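Local coordinates for protein putative hexulose 6 phosphate synthase (Salmonella typhimurium, PDB 3F4W) that is of unassigned function but folds as an eight-stranded TIM barrel of the HUMPS family and forms an assembly of two chains, at residues Asp8-Leu12 / Pro13-Val17; Gly85-Val89 / Leu90-Ser94; Asp114-Pro117 / Ala118-Leu122; Gly166-Ser169 / Ser170-Lys174. All blocks are in the same frame, centred on the assembly; numbering follows the deposited sequence.

All four contacts are local: each lies where a strand-to-helix loop of the TIM barrel leads into its helix, and they differ in how the first turn is tied down. Interaction 1 sits at the surface and uses a reciprocal capping box. Interaction 2 is partly buried and faces the second subunit; its aspartate caps the helix and also pairs with R144 of that subunit. Interaction 3, also partly buried, relies on backbone bonds and on an arginine laid over a carbonyl; it touches interaction 2, with centres about 13 Å apart. Interaction 4, partly buried against helix 196-209, joins its turn by serine and threonine hydroxyls, and its loop binds a malonate ion through G167 N.

Interaction 1: residues Asp8-Leu12 / Pro13-Val17; sequences DELTL and PEAMV
The carboxylate of E14 lies between two methyl groups: T11 CG2 is over one face, 3.6 Å from E14 OE1, and L10 CD2 is over the opposite face, 3.7 Å from the same oxygen. OE1 accepts the backbone N of T11 at 3.0 Å on the anti side, with the donor 30° out of the carboxylate plane and the N-H nearly straight (170°). The extended E14 chain, its CG beside the backbone N (chi1 -73°), reaches back along the loop to make this bond. A water donates to both E14 OE1 and E9 O. T11 returns the bond, because its OG1 accepts from E14 N at 3.2 Å. T11 sits at the N-cap of helix 12-22, and the two reciprocal bonds form a capping box with E14. Backbone bonds then start the helix, A15 N to T11 O at 2.8 Å and M16 N to L12 O at 2.9 Å. L12 CD1 rests alongside M16 CG, 3.9 Å away, and L12 also packs on F35 of helix 33-39. The box thus satisfies the first-turn amide of E14 and the amide of the cap residue T11, and the negative carboxylate probably gains stability from the positive end of the helix dipole.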
ATOM      1  N   ASP A   8      13.548  -3.881  -3.537  1.00 19.89           N
ATOM      2  CA  ASP A   8      12.435  -4.326  -2.703  1.00 22.72           C
ATOM      3  C   ASP A   8      12.836  -4.756  -1.290  1.00 20.89           C
ATOM      4  O   ASP A   8      12.325  -4.223  -0.304  1.00 21.36           O
ATOM      5  CB  ASP A   8      11.662  -5.450  -3.400  1.00 20.11           C
ATOM      6  CG  ASP A   8      10.764  -4.939  -4.522  1.00 25.91           C
ATOM      7  OD1 ASP A   8      10.469  -3.724  -4.548  1.00 24.71           O
ATOM      8  OD2 ASP A   8      10.350  -5.754  -5.377  1.00 26.22           O
ATOM      9  N   GLU A   9      13.750  -5.716  -1.192  1.00 26.68           N
ATOM     10  CA  GLU A   9      14.018  -6.371   0.084  1.00 26.58           C
ATOM     11  C   GLU A   9      15.330  -5.959   0.750  1.00 29.89           C
ATOM     12  O   GLU A   9      15.750  -6.572   1.733  1.00 29.11           O
ATOM     13  CB  GLU A   9      13.957  -7.889  -0.096  1.00 29.42           C
ATOM     14  CG  GLU A   9      12.654  -8.359  -0.736  1.00 32.16           C
ATOM     15  CD  GLU A   9      12.545  -9.869  -0.818  1.00 36.49           C
ATOM     16  OE1 GLU A   9      13.449 -10.562  -0.306  1.00 41.84           O
ATOM     17  OE2 GLU A   9      11.552 -10.364  -1.396  1.00 38.61           O
ATOM     18  N   LEU A  10      15.966  -4.917   0.227  1.00 20.48           N
ATOM     19  CA  LEU A  10      17.230  -4.449   0.787  1.00 23.49           C
ATOM     20  C   LEU A  10      16.992  -3.442   1.903  1.00 23.11           C
ATOM     21  O   LEU A  10      15.976  -2.750   1.921  1.00 21.47           O
ATOM     22  CB  LEU A  10      18.097  -3.802  -0.298  1.00 22.76           C
ATOM     23  CG  LEU A  10      18.621  -4.680  -1.434  1.00 24.54           C
ATOM     24  CD1 LEU A  10      19.526  -3.865  -2.349  1.00 22.32           C
ATOM     25  CD2 LEU A  10      19.365  -5.883  -0.874  1.00 30.78           C
ATOM     26  N   THR A  11      17.939  -3.363   2.833  1.00 22.30           N
ATOM     27  CA  THR A  11      17.944  -2.292   3.817  1.00 19.20           C
ATOM     28  C   THR A  11      18.596  -1.080   3.168  1.00 21.36           C
ATOM     29  O   THR A  11      19.234  -1.205   2.125  1.00 18.54           O
ATOM     30  CB  THR A  11      18.757  -2.676   5.056  1.00 18.05           C
ATOM     31  OG1 THR A  11      20.140  -2.787   4.700  1.00 20.19           O
ATOM     32  CG2 THR A  11      18.274  -4.005   5.618  1.00 22.57           C
ATOM     33  N   LEU A  12      18.445   0.092   3.777  1.00 21.90           N
ATOM     34  CA  LEU A  12      19.044   1.300   3.213  1.00 19.21           C
ATOM     35  C   LEU A  12      20.567   1.194   3.061  1.00 23.49           C
ATOM     36  O   LEU A  12      21.106   1.542   2.012  1.00 21.31           O
ATOM     37  CB  LEU A  12      18.659   2.546   4.020  1.00 16.56           C
ATOM     38  CG  LEU A  12      19.212   3.863   3.470  1.00 21.93           C
ATOM     39  CD1 LEU A  12      18.891   4.021   1.987  1.00 16.25           C
ATOM     40  CD2 LEU A  12      18.680   5.042   4.268  1.00 21.05           C
ATOM     41  N   PRO A  13      21.270   0.717   4.104  1.00 19.32           N
ATOM     42  CA  PRO A  13      22.721   0.553   3.947  1.00 22.27           C
ATOM     43  C   PRO A  13      23.071  -0.446   2.843  1.00 21.53           C
ATOM     44  O   PRO A  13      24.043  -0.248   2.111  1.00 19.13           O
ATOM     45  CB  PRO A  13      23.165   0.022   5.315  1.00 23.27           C
ATOM     46  CG  PRO A  13      22.112   0.497   6.262  1.00 24.12           C
ATOM     47  CD  PRO A  13      20.830   0.448   5.485  1.00 22.30           C
ATOM     48  N   GLU A  14      22.281  -1.507   2.726  1.00 20.04           N
ATOM     49  CA  GLU A  14      22.495  -2.490   1.671  1.00 21.75           C
ATOM     50  C   GLU A  14      22.263  -1.884   0.289  1.00 22.78           C
ATOM     51  O   GLU A  14      22.992  -2.179  -0.655  1.00 23.43           O
ATOM     52  CB  GLU A  14      21.587  -3.702   1.868  1.00 22.60           C
ATOM     53  CG  GLU A  14      22.002  -4.604   3.015  1.00 23.14           C
ATOM     54  CD  GLU A  14      21.027  -5.749   3.238  1.00 27.13           C
ATOM     55  OE1 GLU A  14      19.859  -5.634   2.808  1.00 27.28           O
ATOM     56  OE2 GLU A  14      21.431  -6.762   3.843  1.00 28.16           O
ATOM     57  N   ALA A  15      21.245  -1.036   0.179  1.00 15.55           N
ATOM     58  CA  ALA A  15      20.892  -0.414  -1.093  1.00 18.15           C
ATOM     59  C   ALA A  15      21.937   0.602  -1.538  1.00 20.61           C
ATOM     60  O   ALA A  15      22.246   0.708  -2.725  1.00 19.89           O
ATOM     61  CB  ALA A  15      19.522   0.247  -0.998  1.00 12.38           C
ATOM     62  N   MET A  16      22.469   1.357  -0.584  1.00 24.34           N
ATOM     63  CA  MET A  16      23.482   2.362  -0.891  1.00 26.88           C
ATOM     64  C   MET A  16      24.737   1.712  -1.462  1.00 29.35           C
ATOM     65  O   MET A  16      25.361   2.243  -2.385  1.00 33.29           O
ATOM     66  CB  MET A  16      23.824   3.176   0.358  1.00 27.94           C
ATOM     67  CG  MET A  16      22.644   3.948   0.917  1.00 28.17           C
ATOM     68  SD  MET A  16      22.068   5.241  -0.196  1.00 32.18           S
ATOM     69  CE  MET A  16      23.087   6.619   0.316  1.00 31.02           C
ATOM     70  N   VAL A  17      25.099   0.558  -0.913  1.00 22.74           N
ATOM     71  CA  VAL A  17      26.243  -0.193  -1.406  1.00 27.22           C
ATOM     72  C   VAL A  17      25.944  -0.835  -2.757  1.00 24.79           C
ATOM     73  O   VAL A  17      26.772  -0.794  -3.670  1.00 26.54           O
ATOM     74  CB  VAL A  17      26.656  -1.290  -0.416  1.00 27.17           C
ATOM     75  CG1 VAL A  17      27.564  -2.300  -1.095  1.00 23.50           C
ATOM     76  CG2 VAL A  17      27.329  -0.673   0.801  1.00 26.52           C
TER
HETATM   77  O   HOH W   1      17.672  -7.040   3.471  1.00 32.91           O

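Interaction 2: residues Gly85-Val89 / Leu90-Ser94; sequences GVTDV and LTIQS
D88 and L90 meet through the aspartate's OD2, which accepts L90 N at 2.9 Å. The N-H points at the oxygen within 14° of straight (166°), and OD2 uses its anti lone pair, on the side away from OD1. With CG anti to the backbone N (chi1 -163°), the carboxylate swings beside its own carbonyl and reaches forward to the amide. The side chain of L90 lies alongside, pointing the same way, with CB 3.4 Å and CD2 3.5 Å from D88 OD2. The carbonyl of D88 accepts I92 N at 3.2 Å, in the carbonyl plane, and more weakly T91 N. V89 O then takes Q93 N at 2.8 Å.

D88 is accordingly the N-cap of helix 89-102, the helix that follows strand 80-84 in the TIM barrel, and the loop 85-88 bridges the two. Beside this turn, T87 CG2 slides past I92, coming 3.7 Å from its CG1, while T87 and T91 cross at about a right angle, with T87 OG1 3.8 Å from T91 CB.

T87 OG1 is in turn hydrogen-bonded to M63 O. D88 OD1 forms a salt bridge with R144 of the second subunit and a hydrogen bond with Q139 of that subunit, so the two carboxylate oxygens have separate tasks, OD2 capping the helix and OD1 binding the second subunit. T91 OG1 bonds to D138 of the second subunit, and L90 packs on A142 of that subunit.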
ATOM      1  N   GLY A  85      -4.127   1.069  -9.436  1.00 12.48           N
ATOM      2  CA  GLY A  85      -5.209   1.206 -10.392  1.00 14.09           C
ATOM      3  C   GLY A  85      -6.533   0.701  -9.845  1.00 16.41           C
ATOM      4  O   GLY A  85      -7.599   1.107 -10.307  1.00 15.21           O
ATOM      5  N   VAL A  86      -6.470  -0.184  -8.852  1.00 14.74           N
ATOM      6  CA  VAL A  86      -7.686  -0.752  -8.277  1.00 14.45           C
ATOM      7  C   VAL A  86      -8.349   0.181  -7.268  1.00 16.80           C
ATOM      8  O   VAL A  86      -9.452  -0.093  -6.806  1.00 16.79           O
ATOM      9  CB  VAL A  86      -7.438  -2.130  -7.613  1.00 16.66           C
ATOM     10  CG1 VAL A  86      -7.123  -3.179  -8.668  1.00 19.22           C
ATOM     11  CG2 VAL A  86      -6.326  -2.045  -6.586  1.00 13.60           C
ATOM     12  N   THR A  87      -7.682   1.281  -6.930  1.00 14.63           N
ATOM     13  CA  THR A  87      -8.249   2.225  -5.971  1.00 15.56           C
ATOM     14  C   THR A  87      -9.263   3.160  -6.627  1.00 15.96           C
ATOM     15  O   THR A  87      -9.426   3.163  -7.847  1.00 15.34           O
ATOM     16  CB  THR A  87      -7.169   3.061  -5.254  1.00 16.81           C
ATOM     17  OG1 THR A  87      -7.732   3.642  -4.070  1.00 20.92           O
ATOM     18  CG2 THR A  87      -6.644   4.169  -6.157  1.00 16.95           C
ATOM     19  N   ASP A  88      -9.938   3.957  -5.808  1.00 18.30           N
ATOM     20  CA  ASP A  88     -10.972   4.861  -6.296  1.00 18.42           C
ATOM     21  C   ASP A  88     -10.363   5.955  -7.168  1.00 16.04           C
ATOM     22  O   ASP A  88      -9.238   6.400  -6.927  1.00 18.04           O
ATOM     23  CB  ASP A  88     -11.727   5.473  -5.111  1.00 17.12           C
ATOM     24  CG  ASP A  88     -13.053   6.094  -5.513  1.00 22.44           C
ATOM     25  OD1 ASP A  88     -14.109   5.546  -5.120  1.00 22.49           O
ATOM     26  OD2 ASP A  88     -13.042   7.124  -6.220  1.00 17.13           O
ATOM     27  N   VAL A  89     -11.102   6.387  -8.185  1.00 16.89           N
ATOM     28  CA  VAL A  89     -10.626   7.458  -9.056  1.00 18.46           C
ATOM     29  C   VAL A  89     -10.331   8.747  -8.287  1.00 14.94           C
ATOM     30  O   VAL A  89      -9.444   9.510  -8.671  1.00 16.83           O
ATOM     31  CB  VAL A  89     -11.605   7.750 -10.213  1.00 20.07           C
ATOM     32  CG1 VAL A  89     -11.623   6.596 -11.171  1.00 24.91           C
ATOM     33  CG2 VAL A  89     -13.005   8.012  -9.680  1.00 24.01           C
ATOM     34  N   LEU A  90     -11.080   8.984  -7.213  1.00 14.24           N
ATOM     35  CA  LEU A  90     -10.838  10.117  -6.318  1.00 15.29           C
ATOM     36  C   LEU A  90      -9.397  10.130  -5.826  1.00 15.26           C
ATOM     37  O   LEU A  90      -8.736  11.170  -5.810  1.00 16.11           O
ATOM     38  CB  LEU A  90     -11.768  10.030  -5.102  1.00 15.45           C
ATOM     39  CG  LEU A  90     -13.122  10.747  -5.096  1.00 22.97           C
ATOM     40  CD1 LEU A  90     -13.573  11.101  -6.489  1.00 20.95           C
ATOM     41  CD2 LEU A  90     -14.171   9.909  -4.361  1.00 18.76           C
ATOM     42  N   THR A  91      -8.923   8.963  -5.401  1.00 15.74           N
ATOM     43  CA  THR A  91      -7.568   8.822  -4.883  1.00 16.52           C
ATOM     44  C   THR A  91      -6.531   9.007  -5.988  1.00 15.13           C
ATOM     45  O   THR A  91      -5.519   9.678  -5.797  1.00 16.17           O
ATOM     46  CB  THR A  91      -7.382   7.453  -4.198  1.00 16.22           C
ATOM     47  OG1 THR A  91      -8.232   7.382  -3.049  1.00 13.97           O
ATOM     48  CG2 THR A  91      -5.943   7.251  -3.765  1.00 13.93           C
ATOM     49  N   ILE A  92      -6.784   8.417  -7.148  1.00 15.69           N
ATOM     50  CA  ILE A  92      -5.867   8.575  -8.266  1.00 16.91           C
ATOM     51  C   ILE A  92      -5.746  10.047  -8.631  1.00 16.26           C
ATOM     52  O   ILE A  92      -4.649  10.554  -8.857  1.00 14.75           O
ATOM     53  CB  ILE A  92      -6.303   7.737  -9.473  1.00 17.67           C
ATOM     54  CG1 ILE A  92      -6.014   6.259  -9.191  1.00 20.84           C
ATOM     55  CG2 ILE A  92      -5.588   8.203 -10.737  1.00 19.29           C
ATOM     56  CD1 ILE A  92      -6.533   5.316 -10.232  1.00 20.67           C
ATOM     57  N   GLN A  93      -6.877  10.740  -8.651  1.00 12.78           N
ATOM     58  CA  GLN A  93      -6.892  12.156  -8.995  1.00 15.48           C
ATOM     59  C   GLN A  93      -6.195  13.038  -7.950  1.00 15.83           C
ATOM     60  O   GLN A  93      -5.585  14.048  -8.299  1.00 14.44           O
ATOM     61  CB  GLN A  93      -8.331  12.625  -9.239  1.00 14.63           C
ATOM     62  CG  GLN A  93      -8.975  11.971 -10.451  1.00 17.36           C
ATOM     63  CD  GLN A  93     -10.314  12.580 -10.814  1.00 19.77           C
ATOM     64  OE1 GLN A  93     -10.563  12.913 -11.977  1.00 22.35           O
ATOM     65  NE2 GLN A  93     -11.184  12.728  -9.823  1.00 15.90           N
ATOM     66  N   SER A  94      -6.290  12.658  -6.677  1.00 16.53           N
ATOM     67  CA  SER A  94      -5.620  13.392  -5.602  1.00 16.47           C
ATOM     68  C   SER A  94      -4.113  13.257  -5.729  1.00 18.03           C
ATOM     69  O   SER A  94      -3.379  14.231  -5.560  1.00 16.22           O
ATOM     70  CB  SER A  94      -6.049  12.873  -4.227  1.00 19.36           C
ATOM     71  OG  SER A  94      -7.357  13.307  -3.904  1.00 29.52           O
TER

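Interaction 3: residues Asp114-Pro117 / Ala118-Leu122; sequences DDLP and ARVRL
The chain turns from loop to helix at D115, whose phi/psi of -113°/85° are not helical, and takes helical values from L116 onward. Three successive carbonyls then accept the amides four residues ahead: D115 O from R119 N at 3.0 Å, L116 O from V120 N at 2.8 Å, and P117 O from R121 N at 3.1 Å. P117 has no amide hydrogen, which costs nothing in the first turn, where no earlier helical carbonyl is waiting for it. At the N-cap position, D115 sets its carboxylate against A118, with OD2 3.4 Å from A118 CB. On the side of helix 147-156, L116 CD1 meets V120 CG2 at 4.0 Å, and both residues pack on that helix. The extended chain of R121 runs alongside the first turn, and the turn at its end (chi4 111°) lays the guanidinium over P117. P117 O stands 3.6 Å from the R121 guanidinium plane, offset toward the rim; P117 CB, 3.5 Å from R121 NH2, is on the same face. R119 heads away, its NE hydrogen-bonded to G85 O of the neighbouring loop. The cationic R121 face over a carbonyl and the acidic D115 by the helix start are both likely to be electrostatically favourable, though neither adds a salt bridge within the turn.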
ATOM      1  N   ASP A 114      -8.875  -6.345 -12.694  1.00 50.95           N
ATOM      2  CA  ASP A 114      -9.652  -7.430 -13.296  1.00 48.94           C
ATOM      3  C   ASP A 114     -10.073  -7.169 -14.742  1.00 49.51           C
ATOM      4  O   ASP A 114      -9.963  -8.050 -15.591  1.00 53.54           O
ATOM      5  CB  ASP A 114     -10.882  -7.751 -12.439  1.00 52.55           C
ATOM      6  CG  ASP A 114     -10.582  -8.756 -11.338  1.00 63.30           C
ATOM      7  OD1 ASP A 114     -11.193  -8.656 -10.250  1.00 56.43           O
ATOM      8  OD2 ASP A 114      -9.731  -9.645 -11.562  1.00 65.94           O
ATOM      9  N   ASP A 115     -10.569  -5.967 -15.014  1.00 28.87           N
ATOM     10  CA  ASP A 115     -10.988  -5.600 -16.363  1.00 22.14           C
ATOM     11  C   ASP A 115     -10.075  -4.513 -16.918  1.00 21.37           C
ATOM     12  O   ASP A 115     -10.381  -3.325 -16.837  1.00 18.54           O
ATOM     13  CB  ASP A 115     -12.445  -5.132 -16.367  1.00 26.29           C
ATOM     14  CG  ASP A 115     -13.023  -5.013 -17.770  1.00 30.97           C
ATOM     15  OD1 ASP A 115     -12.250  -5.086 -18.753  1.00 27.54           O
ATOM     16  OD2 ASP A 115     -14.258  -4.841 -17.886  1.00 28.43           O
ATOM     17  N   LEU A 116      -8.953  -4.938 -17.486  1.00 21.24           N
ATOM     18  CA  LEU A 116      -7.914  -4.019 -17.936  1.00 19.36           C
ATOM     19  C   LEU A 116      -8.406  -2.970 -18.944  1.00 18.30           C
ATOM     20  O   LEU A 116      -8.218  -1.775 -18.729  1.00 17.09           O
ATOM     21  CB  LEU A 116      -6.725  -4.810 -18.488  1.00 18.50           C
ATOM     22  CG  LEU A 116      -5.362  -4.118 -18.572  1.00 21.32           C
ATOM     23  CD1 LEU A 116      -5.070  -3.320 -17.311  1.00 21.85           C
ATOM     24  CD2 LEU A 116      -4.277  -5.154 -18.814  1.00 19.54           C
ATOM     25  N   PRO A 117      -9.046  -3.404 -20.045  1.00 19.77           N
ATOM     26  CA  PRO A 117      -9.486  -2.406 -21.028  1.00 18.96           C
ATOM     27  C   PRO A 117     -10.443  -1.358 -20.450  1.00 17.99           C
ATOM     28  O   PRO A 117     -10.253  -0.166 -20.683  1.00 17.48           O
ATOM     29  CB  PRO A 117     -10.189  -3.252 -22.098  1.00 19.83           C
ATOM     30  CG  PRO A 117      -9.574  -4.605 -21.969  1.00 22.03           C
ATOM     31  CD  PRO A 117      -9.310  -4.780 -20.501  1.00 22.67           C
ATOM     32  N   ALA A 118     -11.455  -1.793 -19.708  1.00 20.01           N
ATOM     33  CA  ALA A 118     -12.403  -0.859 -19.111  1.00 18.92           C
ATOM     34  C   ALA A 118     -11.706   0.102 -18.149  1.00 19.47           C
ATOM     35  O   ALA A 118     -11.996   1.299 -18.129  1.00 17.25           O
ATOM     36  CB  ALA A 118     -13.522  -1.612 -18.402  1.00 21.80           C
ATOM     37  N   ARG A 119     -10.774  -0.426 -17.361  1.00 15.57           N
ATOM     38  CA  ARG A 119     -10.096   0.372 -16.345  1.00 17.38           C
ATOM     39  C   ARG A 119      -9.166   1.399 -16.989  1.00 16.62           C
ATOM     40  O   ARG A 119      -9.089   2.551 -16.550  1.00 14.46           O
ATOM     41  CB  ARG A 119      -9.318  -0.540 -15.388  1.00 14.53           C
ATOM     42  CG  ARG A 119      -8.933   0.116 -14.075  1.00 14.52           C
ATOM     43  CD  ARG A 119     -10.168   0.584 -13.323  1.00 19.04           C
ATOM     44  NE  ARG A 119      -9.816   1.259 -12.079  1.00 21.15           N
ATOM     45  CZ  ARG A 119     -10.670   1.959 -11.341  1.00 22.18           C
ATOM     46  NH1 ARG A 119     -11.933   2.085 -11.719  1.00 21.82           N
ATOM     47  NH2 ARG A 119     -10.257   2.544 -10.228  1.00 21.76           N
ATOM     48  N   VAL A 120      -8.459   0.978 -18.033  1.00 11.91           N
ATOM     49  CA  VAL A 120      -7.579   1.881 -18.766  1.00 13.79           C
ATOM     50  C   VAL A 120      -8.356   3.046 -19.371  1.00 14.81           C
ATOM     51  O   VAL A 120      -7.931   4.196 -19.279  1.00 15.28           O
ATOM     52  CB  VAL A 120      -6.798   1.145 -19.868  1.00 15.32           C
ATOM     53  CG1 VAL A 120      -6.029   2.136 -20.726  1.00 18.92           C
ATOM     54  CG2 VAL A 120      -5.847   0.129 -19.250  1.00 15.22           C
ATOM     55  N   ARG A 121      -9.503   2.755 -19.975  1.00 16.57           N
ATOM     56  CA  ARG A 121     -10.317   3.808 -20.575  1.00 19.10           C
ATOM     57  C   ARG A 121     -10.727   4.806 -19.505  1.00 19.99           C
ATOM     58  O   ARG A 121     -10.645   6.018 -19.695  1.00 20.20           O
ATOM     59  CB  ARG A 121     -11.577   3.235 -21.230  1.00 21.90           C
ATOM     60  CG  ARG A 121     -11.343   2.194 -22.309  1.00 23.36           C
ATOM     61  CD  ARG A 121     -12.676   1.732 -22.907  1.00 24.41           C
ATOM     62  NE  ARG A 121     -12.551   0.449 -23.592  1.00 29.21           N
ATOM     63  CZ  ARG A 121     -13.087  -0.687 -23.155  1.00 30.68           C
ATOM     64  NH1 ARG A 121     -13.803  -0.705 -22.040  1.00 28.84           N
ATOM     65  NH2 ARG A 121     -12.916  -1.805 -23.841  1.00 37.06           N
ATOM     66  N   LEU A 122     -11.172   4.276 -18.373  1.00 18.19           N
ATOM     67  CA  LEU A 122     -11.652   5.093 -17.273  1.00 21.38           C
ATOM     68  C   LEU A 122     -10.541   5.985 -16.724  1.00 18.21           C
ATOM     69  O   LEU A 122     -10.747   7.174 -16.487  1.00 19.51           O
ATOM     70  CB  LEU A 122     -12.210   4.191 -16.171  1.00 20.98           C
ATOM     71  CG  LEU A 122     -13.057   4.830 -15.075  1.00 26.18           C
ATOM     72  CD1 LEU A 122     -13.859   3.769 -14.335  1.00 32.42           C
ATOM     73  CD2 LEU A 122     -12.170   5.579 -14.122  1.00 29.11           C
TER

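Interaction 4: residues Gly166-Ser169 / Ser170-Lys174; sequences GGIS and SQTVK
The loop that leaves strand 161-165 of the barrel and turns toward helix 173-177 contains an ST turn: S169 OG accepts Q171 N at 3.2 Å. The hydroxyl reaches that amide because chi1 of 74° tucks it between the backbone N and the carbonyl carbon of S169. A second hydroxyl works in the reverse direction, T172 OG1 accepting S169 N at 3.2 Å along a nearly straight N-H (171°). S169 O takes T172 N at 3.1 Å from well above the carbonyl plane, and V173 N only weakly. One water links the turn to the glycine loop, donating to G167 O at 2.6 Å and lying 2.8 Å from T172 OG1. The side chains of I168 and V173 cross at about a right angle, with I168 CG2 4.0 Å from V173 CB, while V173 also packs on V206 and L207 of helix 196-209. S170 OG bonds to E199 of that helix. Just upstream, G167 N is hydrogen-bonded to a malonate ion, probably from the crystallisation liquor. A backbone amide bound to an anion, in the loop after the seventh strand, is consistent with the anion-binding end of many TIM barrels.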
ATOM      1  N   GLY A 166       7.387  -7.554 -13.814  1.00 11.90           N
ATOM      2  CA  GLY A 166       6.939  -8.885 -13.452  1.00 13.34           C
ATOM      3  C   GLY A 166       7.994  -9.949 -13.662  1.00 14.96           C
ATOM      4  O   GLY A 166       7.833 -10.834 -14.498  1.00 15.96           O
ATOM      5  N   GLY A 167       9.083  -9.857 -12.908  1.00 21.72           N
ATOM      6  CA  GLY A 167      10.131 -10.860 -12.954  1.00 23.56           C
ATOM      7  C   GLY A 167      10.924 -10.868 -14.246  1.00 25.83           C
ATOM      8  O   GLY A 167      11.505 -11.885 -14.616  1.00 24.65           O
ATOM      9  N   ILE A 168      10.951  -9.733 -14.936  1.00 17.27           N
ATOM     10  CA  ILE A 168      11.702  -9.617 -16.181  1.00 17.94           C
ATOM     11  C   ILE A 168      13.203  -9.740 -15.927  1.00 20.14           C
ATOM     12  O   ILE A 168      13.723  -9.205 -14.945  1.00 16.68           O
ATOM     13  CB  ILE A 168      11.377  -8.293 -16.901  1.00 16.69           C
ATOM     14  CG1 ILE A 168       9.896  -8.273 -17.300  1.00 18.79           C
ATOM     15  CG2 ILE A 168      12.262  -8.109 -18.134  1.00 19.27           C
ATOM     16  CD1 ILE A 168       9.373  -6.908 -17.705  1.00 13.40           C
ATOM     17  N   SER A 169      13.891 -10.465 -16.806  1.00 19.64           N
ATOM     18  CA  SER A 169      15.332 -10.674 -16.682  1.00 21.48           C
ATOM     19  C   SER A 169      16.015 -10.537 -18.039  1.00 20.22           C
ATOM     20  O   SER A 169      15.360 -10.281 -19.047  1.00 20.30           O
ATOM     21  CB  SER A 169      15.625 -12.058 -16.098  1.00 22.02           C
ATOM     22  OG  SER A 169      15.385 -13.073 -17.058  1.00 22.66           O
ATOM     23  N   SER A 170      17.331 -10.719 -18.067  1.00 20.89           N
ATOM     24  CA  SER A 170      18.067 -10.649 -19.324  1.00 22.47           C
ATOM     25  C   SER A 170      17.584 -11.729 -20.285  1.00 25.21           C
ATOM     26  O   SER A 170      17.688 -11.580 -21.503  1.00 24.63           O
ATOM     27  CB  SER A 170      19.568 -10.805 -19.083  1.00 24.14           C
ATOM     28  OG  SER A 170      19.856 -12.082 -18.546  1.00 25.62           O
ATOM     29  N   GLN A 171      17.056 -12.816 -19.729  1.00 23.59           N
ATOM     30  CA  GLN A 171      16.588 -13.940 -20.535  1.00 25.52           C
ATOM     31  C   GLN A 171      15.279 -13.646 -21.266  1.00 29.16           C
ATOM     32  O   GLN A 171      15.004 -14.237 -22.309  1.00 27.39           O
ATOM     33  CB  GLN A 171      16.440 -15.198 -19.674  0.50 24.33           C
ATOM     34  CG  GLN A 171      17.760 -15.882 -19.355  0.50 30.36           C
ATOM     35  CD  GLN A 171      18.394 -16.521 -20.579  0.50 34.14           C
ATOM     36  OE1 GLN A 171      17.955 -17.575 -21.041  0.50 34.26           O
ATOM     37  NE2 GLN A 171      19.435 -15.887 -21.106  1.00 37.36           N
ATOM     38  N   THR A 172      14.478 -12.726 -20.732  1.00 21.16           N
ATOM     39  CA  THR A 172      13.156 -12.454 -21.295  1.00 21.78           C
ATOM     40  C   THR A 172      12.934 -11.001 -21.705  1.00 18.60           C
ATOM     41  O   THR A 172      11.905 -10.672 -22.293  1.00 18.61           O
ATOM     42  CB  THR A 172      12.053 -12.814 -20.294  1.00 23.81           C
ATOM     43  OG1 THR A 172      12.250 -12.062 -19.089  1.00 21.68           O
ATOM     44  CG2 THR A 172      12.090 -14.301 -19.975  1.00 22.72           C
ATOM     45  N   VAL A 173      13.884 -10.129 -21.386  1.00 18.47           N
ATOM     46  CA  VAL A 173      13.700  -8.702 -21.624  1.00 17.52           C
ATOM     47  C   VAL A 173      13.416  -8.374 -23.094  1.00 18.92           C
ATOM     48  O   VAL A 173      12.653  -7.454 -23.396  1.00 19.37           O
ATOM     49  CB  VAL A 173      14.902  -7.870 -21.109  1.00 17.95           C
ATOM     50  CG1 VAL A 173      16.201  -8.337 -21.756  1.00 17.76           C
ATOM     51  CG2 VAL A 173      14.666  -6.385 -21.358  1.00 17.05           C
ATOM     52  N   LYS A 174      14.008  -9.129 -24.013  1.00 17.25           N
ATOM     53  CA  LYS A 174      13.782  -8.857 -25.429  1.00 15.33           C
ATOM     54  C   LYS A 174      12.314  -9.016 -25.840  1.00 18.97           C
ATOM     55  O   LYS A 174      11.795  -8.227 -26.631  1.00 19.55           O
ATOM     56  CB  LYS A 174      14.682  -9.721 -26.313  1.00 21.69           C
ATOM     57  CG  LYS A 174      14.665  -9.302 -27.776  1.00 23.61           C
ATOM     58  CD  LYS A 174      15.351 -10.334 -28.651  1.00 29.47           C
ATOM     59  CE  LYS A 174      15.206  -9.996 -30.121  1.00 35.33           C
ATOM     60  NZ  LYS A 174      15.722 -11.097 -30.985  1.00 47.73           N
TER
HETATM   61  O   HOH W   2      11.540 -13.371 -16.692  1.00 30.86           O